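Local coordinates for protein spermidine synthase (Corynebacterium glutamicum ATCC 13032, PDB 3GJY) that probably acts in polyamine biosynthesis as a spermidine synthase, transferring an aminopropyl group to putrescine on a methyltransferase-like fold, at residues 42-47 with 58-63; 103-108 with 132-137. All coordinates share one frame; numbering follows the deposited sequence.

Contact 1: residues 42-47 with 58-63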
loop_
_atom_site.group_PDB
_atom_site.type_symbol
_atom_site.label_atom_id
_atom_site.label_comp_id
_atom_site.label_asym_id
_atom_site.label_seq_id
_atom_site.Cartn_x
_atom_site.Cartn_y
_atom_site.Cartn_z
ATOM N N THR A 42 -16.427 -16.755 11.325
ATOM C CA THR A 42 -15.114 -16.641 11.961
ATOM C C THR A 42 -15.260 -15.998 13.307
ATOM O O THR A 42 -15.765 -14.872 13.405
ATOM C CB THR A 42 -14.190 -15.776 11.110
ATOM O OG1 THR A 42 -14.089 -16.347 9.807
ATOM C CG2 THR A 42 -12.796 -15.650 11.712
ATOM N N THR A 43 -14.809 -16.703 14.345
ATOM C CA THR A 43 -14.752 -16.125 15.694
ATOM C C THR A 43 -13.856 -14.890 15.646
ATOM O O THR A 43 -12.721 -14.958 15.165
ATOM C CB THR A 43 -14.223 -17.168 16.725
ATOM O OG1 THR A 43 -15.091 -18.322 16.697
ATOM C CG2 THR A 43 -14.192 -16.607 18.111
ATOM N N ASP A 44 -14.397 -13.772 16.122
ATOM C CA ASP A 44 -13.619 -12.524 16.192
ATOM C C ASP A 44 -13.152 -11.997 14.818
ATOM O O ASP A 44 -12.162 -11.258 14.734
ATOM C CB ASP A 44 -12.427 -12.651 17.162
ATOM C CG ASP A 44 -12.852 -12.828 18.616
ATOM O OD1 ASP A 44 -13.887 -12.255 19.015
ATOM O OD2 ASP A 44 -12.136 -13.547 19.352
ATOM N N GLY A 45 -13.858 -12.357 13.755
ATOM C CA GLY A 45 -13.608 -11.801 12.435
ATOM C C GLY A 45 -14.473 -10.571 12.183
ATOM O O GLY A 45 -15.668 -10.567 12.512
ATOM N N TRP A 46 -13.866 -9.540 11.584
ATOM C CA TRP A 46 -14.524 -8.256 11.396
ATOM C C TRP A 46 -14.224 -7.672 10.031
ATOM O O TRP A 46 -13.052 -7.641 9.602
ATOM C CB TRP A 46 -14.039 -7.251 12.455
ATOM C CG TRP A 46 -14.606 -7.595 13.778
ATOM C CD1 TRP A 46 -14.044 -8.412 14.739
ATOM C CD2 TRP A 46 -15.893 -7.221 14.259
ATOM N NE1 TRP A 46 -14.920 -8.532 15.817
ATOM C CE2 TRP A 46 -16.052 -7.806 15.544
ATOM C CE3 TRP A 46 -16.921 -6.407 13.749
ATOM C CZ2 TRP A 46 -17.212 -7.603 16.332
ATOM C CZ3 TRP A 46 -18.073 -6.201 14.527
ATOM C CH2 TRP A 46 -18.198 -6.806 15.806
ATOM N N LEU A 47 -15.284 -7.247 9.349
ATOM C CA LEU A 47 -15.172 -6.528 8.087
ATOM C C LEU A 47 -15.381 -5.046 8.353
ATOM O O LEU A 47 -16.347 -4.679 9.039
ATOM C CB LEU A 47 -16.210 -7.032 7.058
ATOM C CG LEU A 47 -16.073 -6.401 5.660
ATOM C CD1 LEU A 47 -14.787 -6.770 4.888
ATOM C CD2 LEU A 47 -17.294 -6.695 4.771
ATOM N N ILE A 58 -10.146 -8.149 9.565
ATOM C CA ILE A 58 -9.213 -8.591 10.606
ATOM C C ILE A 58 -9.809 -9.754 11.388
ATOM O O ILE A 58 -11.045 -9.917 11.452
ATOM C CB ILE A 58 -8.843 -7.472 11.577
ATOM C CG1 ILE A 58 -10.078 -6.907 12.298
ATOM C CG2 ILE A 58 -8.108 -6.354 10.818
ATOM C CD1 ILE A 58 -9.755 -5.794 13.326
ATOM N N VAL A 59 -8.928 -10.571 11.949
ATOM C CA VAL A 59 -9.336 -11.542 12.959
ATOM C C VAL A 59 -8.572 -11.142 14.211
ATOM O O VAL A 59 -7.327 -11.098 14.214
ATOM C CB VAL A 59 -8.974 -12.969 12.530
ATOM C CG1 VAL A 59 -9.335 -13.940 13.668
ATOM C CG2 VAL A 59 -9.680 -13.366 11.202
ATOM N N LEU A 60 -9.302 -10.841 15.276
ATOM C CA LEU A 60 -8.641 -10.375 16.505
ATOM C C LEU A 60 -7.674 -11.456 17.013
ATOM O O LEU A 60 -7.974 -12.668 16.991
ATOM C CB LEU A 60 -9.686 -10.061 17.588
ATOM C CG LEU A 60 -10.815 -9.110 17.176
ATOM C CD1 LEU A 60 -11.771 -8.881 18.373
ATOM C CD2 LEU A 60 -10.262 -7.736 16.689
ATOM N N GLY A 61 -6.493 -11.027 17.432
ATOM C CA GLY A 61 -5.482 -11.940 17.948
ATOM C C GLY A 61 -4.654 -12.640 16.881
ATOM O O GLY A 61 -3.711 -13.375 17.224
ATOM N N GLN A 62 -4.971 -12.382 15.600
ATOM C CA GLN A 62 -4.260 -13.029 14.486
ATOM C C GLN A 62 -3.827 -11.981 13.471
ATOM O O GLN A 62 -4.416 -11.844 12.375
ATOM C CB GLN A 62 -5.111 -14.104 13.810
ATOM C CG GLN A 62 -5.409 -15.297 14.682
ATOM C CD GLN A 62 -6.355 -16.267 14.019
ATOM O OE1 GLN A 62 -6.312 -16.475 12.803
ATOM N NE2 GLN A 62 -7.224 -16.863 14.817
ATOM N N PRO A 63 -2.773 -11.229 13.829
ATOM C CA PRO A 63 -2.394 -10.077 13.001
ATOM C C PRO A 63 -1.818 -10.436 11.623
ATOM O O PRO A 63 -1.678 -9.546 10.778
ATOM C CB PRO A 63 -1.364 -9.333 13.882
ATOM C CG PRO A 63 -0.761 -10.456 14.711
ATOM C CD PRO A 63 -1.872 -11.416 14.992
#
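Asp44 O is gripped by the backbone N-H of Leu60 at N...O 2.9 Å, a nearly straight bond (166°); Val59 CA adds a CA-H...O contact to the same oxygen at 3.3 Å. Two residues along each segment, Ile58 O takes the N-H of Trp46, N to O 2.8 Å, while Gly45 CA makes a CA-H...O contact to that Ile58 oxygen. Ile58 N returns a bond to Trp46 O, closing the Trp46-Ile58 hydrogen-bonded pair. Gly45 and Val59 form the adjoining non-hydrogen-bonded pair. This is the open end of the antiparallel hairpin of strands 45-50 and 53-59, in the four-stranded N-terminal sheet; a type II turn, Thr42 to Gly45, leads into one strand and another, Val59 to Gln62, leaves the other. On the Trp46 face, CB of the tryptophan lies 4.0 Å from Ile58 CG1; Leu60 CG lies near Trp46 CD1 and Leu60 CD1 near Trp46 NE1, an oblique approach to the ring. The side chains of Leu60 and Asp44 cross at about a right angle, CB to CB 3.8 Å. On the Val59 face, Val59 CG2, anti to the carbonyl carbon, meets Thr42 CG2 at 3.9 Å.

Contact 2: residues 103-108 with 132-137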
loop_
_atom_site.group_PDB
_atom_site.type_symbol
_atom_site.label_atom_id
_atom_site.label_comp_id
_atom_site.label_asym_id
_atom_site.label_seq_id
_atom_site.Cartn_x
_atom_site.Cartn_y
_atom_site.Cartn_z
HETATM N N MSE A 103 -2.476 -3.270 7.431
HETATM C CA MSE A 103 -1.152 -3.556 6.894
HETATM C C MSE A 103 -0.043 -3.240 7.931
HETATM O O MSE A 103 0.924 -3.982 8.084
HETATM C CB MSE A 103 -0.946 -2.728 5.614
HETATM C CG MSE A 103 0.107 -3.244 4.684
HETATM SE SE MSE A 103 -0.451 -4.716 3.450
HETATM C CE MSE A 103 -0.058 -6.273 4.605
ATOM N N ALA A 104 -0.178 -2.103 8.626
ATOM C CA ALA A 104 0.765 -1.728 9.686
ATOM C C ALA A 104 0.829 -2.796 10.785
ATOM O O ALA A 104 1.912 -3.189 11.261
ATOM C CB ALA A 104 0.439 -0.327 10.259
ATOM N N ARG A 105 -0.356 -3.248 11.189
ATOM C CA ARG A 105 -0.509 -4.312 12.196
ATOM C C ARG A 105 0.174 -5.616 11.738
ATOM O O ARG A 105 0.819 -6.330 12.526
ATOM C CB ARG A 105 -2.012 -4.502 12.422
ATOM C CG ARG A 105 -2.438 -5.688 13.308
ATOM C CD ARG A 105 -3.955 -5.640 13.428
ATOM N NE ARG A 105 -4.553 -6.775 14.137
ATOM C CZ ARG A 105 -5.170 -7.795 13.553
ATOM N NH1 ARG A 105 -5.206 -7.918 12.224
ATOM N NH2 ARG A 105 -5.769 -8.683 14.324
ATOM N N TYR A 106 0.026 -5.921 10.446
ATOM C CA TYR A 106 0.652 -7.106 9.872
ATOM C C TYR A 106 2.180 -7.022 9.959
ATOM O O TYR A 106 2.850 -7.931 10.479
ATOM C CB TYR A 106 0.197 -7.222 8.404
ATOM C CG TYR A 106 0.860 -8.354 7.679
ATOM C CD1 TYR A 106 0.315 -9.645 7.708
ATOM C CD2 TYR A 106 2.035 -8.157 6.974
ATOM C CE1 TYR A 106 0.935 -10.701 7.049
ATOM C CE2 TYR A 106 2.691 -9.211 6.330
ATOM C CZ TYR A 106 2.133 -10.488 6.380
ATOM O OH TYR A 106 2.768 -11.521 5.734
ATOM N N PHE A 107 2.739 -5.912 9.439
ATOM C CA PHE A 107 4.192 -5.778 9.449
ATOM C C PHE A 107 4.745 -5.676 10.852
ATOM O O PHE A 107 5.865 -6.118 11.116
ATOM C CB PHE A 107 4.678 -4.603 8.587
ATOM C CG PHE A 107 4.583 -4.880 7.117
ATOM C CD1 PHE A 107 5.394 -5.821 6.535
ATOM C CD2 PHE A 107 3.603 -4.279 6.352
ATOM C CE1 PHE A 107 5.286 -6.103 5.164
ATOM C CE2 PHE A 107 3.467 -4.578 4.989
ATOM C CZ PHE A 107 4.322 -5.496 4.400
ATOM N N ALA A 108 3.979 -5.067 11.752
ATOM C CA ALA A 108 4.434 -4.975 13.153
ATOM C C ALA A 108 4.588 -6.377 13.780
ATOM O O ALA A 108 5.474 -6.601 14.627
ATOM C CB ALA A 108 3.508 -4.127 13.977
ATOM N N TRP A 132 -10.163 -0.401 18.614
ATOM C CA TRP A 132 -10.838 -1.658 18.269
ATOM C C TRP A 132 -10.169 -2.547 17.250
ATOM O O TRP A 132 -10.579 -3.694 17.101
ATOM C CB TRP A 132 -12.261 -1.337 17.745
ATOM C CG TRP A 132 -13.271 -1.067 18.816
ATOM C CD1 TRP A 132 -13.132 -1.289 20.158
ATOM C CD2 TRP A 132 -14.596 -0.559 18.625
ATOM N NE1 TRP A 132 -14.301 -0.961 20.817
ATOM C CE2 TRP A 132 -15.212 -0.498 19.908
ATOM C CE3 TRP A 132 -15.333 -0.185 17.498
ATOM C CZ2 TRP A 132 -16.535 -0.051 20.085
ATOM C CZ3 TRP A 132 -16.654 0.275 17.670
ATOM C CH2 TRP A 132 -17.228 0.323 18.955
ATOM N N PHE A 133 -9.209 -2.034 16.486
ATOM C CA PHE A 133 -8.675 -2.820 15.383
ATOM C C PHE A 133 -7.383 -3.565 15.699
ATOM O O PHE A 133 -6.667 -4.026 14.799
ATOM C CB PHE A 133 -8.630 -2.072 14.042
ATOM C CG PHE A 133 -9.953 -1.438 13.619
ATOM C CD1 PHE A 133 -11.203 -1.901 14.082
ATOM C CD2 PHE A 133 -9.912 -0.317 12.772
ATOM C CE1 PHE A 133 -12.413 -1.260 13.675
ATOM C CE2 PHE A 133 -11.087 0.324 12.349
ATOM C CZ PHE A 133 -12.349 -0.141 12.820
ATOM N N ASP A 134 -7.119 -3.719 16.998
ATOM C CA ASP A 134 -6.182 -4.745 17.478
ATOM C C ASP A 134 -4.764 -4.491 16.971
ATOM O O ASP A 134 -4.075 -5.393 16.497
ATOM C CB ASP A 134 -6.659 -6.167 17.093
ATOM C CG ASP A 134 -5.844 -7.256 17.732
ATOM O OD1 ASP A 134 -5.467 -7.123 18.924
ATOM O OD2 ASP A 134 -5.650 -8.288 17.070
ATOM N N ILE A 135 -4.326 -3.255 17.166
ATOM C CA ILE A 135 -2.983 -2.844 16.801
ATOM C C ILE A 135 -2.114 -2.730 18.028
ATOM O O ILE A 135 -2.610 -2.424 19.124
ATOM C CB ILE A 135 -2.994 -1.512 15.999
ATOM C CG1 ILE A 135 -3.608 -0.354 16.783
ATOM C CG2 ILE A 135 -3.747 -1.711 14.679
ATOM C CD1 ILE A 135 -3.476 1.024 16.044
ATOM N N PRO A 136 -0.804 -2.953 17.851
ATOM C CA PRO A 136 0.115 -2.813 18.992
ATOM C C PRO A 136 0.346 -1.337 19.295
ATOM O O PRO A 136 0.034 -0.462 18.464
ATOM C CB PRO A 136 1.382 -3.509 18.515
ATOM C CG PRO A 136 1.341 -3.360 17.032
ATOM C CD PRO A 136 -0.127 -3.450 16.643
ATOM N N ARG A 137 0.912 -1.076 20.461
ATOM C CA ARG A 137 1.119 0.318 20.875
ATOM C C ARG A 137 2.160 1.045 20.020
ATOM O O ARG A 137 3.024 0.400 19.370
ATOM C CB ARG A 137 1.561 0.370 22.347
ATOM C CG ARG A 137 2.945 -0.147 22.620
ATOM C CD ARG A 137 3.265 -0.031 24.091
ATOM N NE ARG A 137 4.643 -0.417 24.332
ATOM C CZ ARG A 137 5.266 -0.195 25.488
ATOM N NH1 ARG A 137 6.532 -0.554 25.647
ATOM N NH2 ARG A 137 4.599 0.351 26.492
#
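Arg105 reaches from helix 102-110 to the loop that follows helix 123-132 and grips Asp134 side-on, with NE and NH2 each taking a different oxygen. The two segments belong to the Rossmann-like alpha/beta domain of the AdoMet-dependent methyltransferase fold, where this loop leads on to edge strand 141-145. The charged part is a salt bridge: NH2 to Asp134 OD2 is 2.8 Å and almost straight (176°), the carboxylate offering its anti lone pair and the oxygen lying in the guanidinium plane. The carboxylate itself is turned 61° from that plane. Beside it, NE donates to the main-chain Asp134 O at 2.8 Å, a more bent bond (134°); the oxygen sits at the guanidinium edge, but the donor stands above the plane of the carbonyl. In the arginine, CG is anti to the backbone N and the chain runs extended from CG to NE, which brings the guanidinium to Asp134. Its aliphatic part is lined by the loop: CD packs 3.4 Å from Phe133 O, and CB lies 4.0 Å from Ile135 CG2. A further apolar touch comes about one helical turn along, where the CB methyl of Ala108 meets Pro136 CG at 3.8 Å.

How the contacts relate
Contact 1 lies toward the outside of the chain, its centre about 21 Å from the chain's centre, in the N-terminal antiparallel sheet; contact 2, at about 15 Å, belongs to the alpha/beta domain. Both are partly buried. Their chemistry differs accordingly: strand-to-strand backbone pairing in 42-47/58-63, a side-chain salt bridge between helix and loop in 103-108/132-137. They share no element but touch directly, their centres about 12 Å apart. Val59 O probably accepts a hydrogen bond from Arg105 NH2 at 2.9 Å, and Gly61 N probably donates one to Asp134 OD2, so the turn leaving the hairpin docks on the ion pair. Ile58 CG2 and Pro63 CA pack against Arg105 NH1.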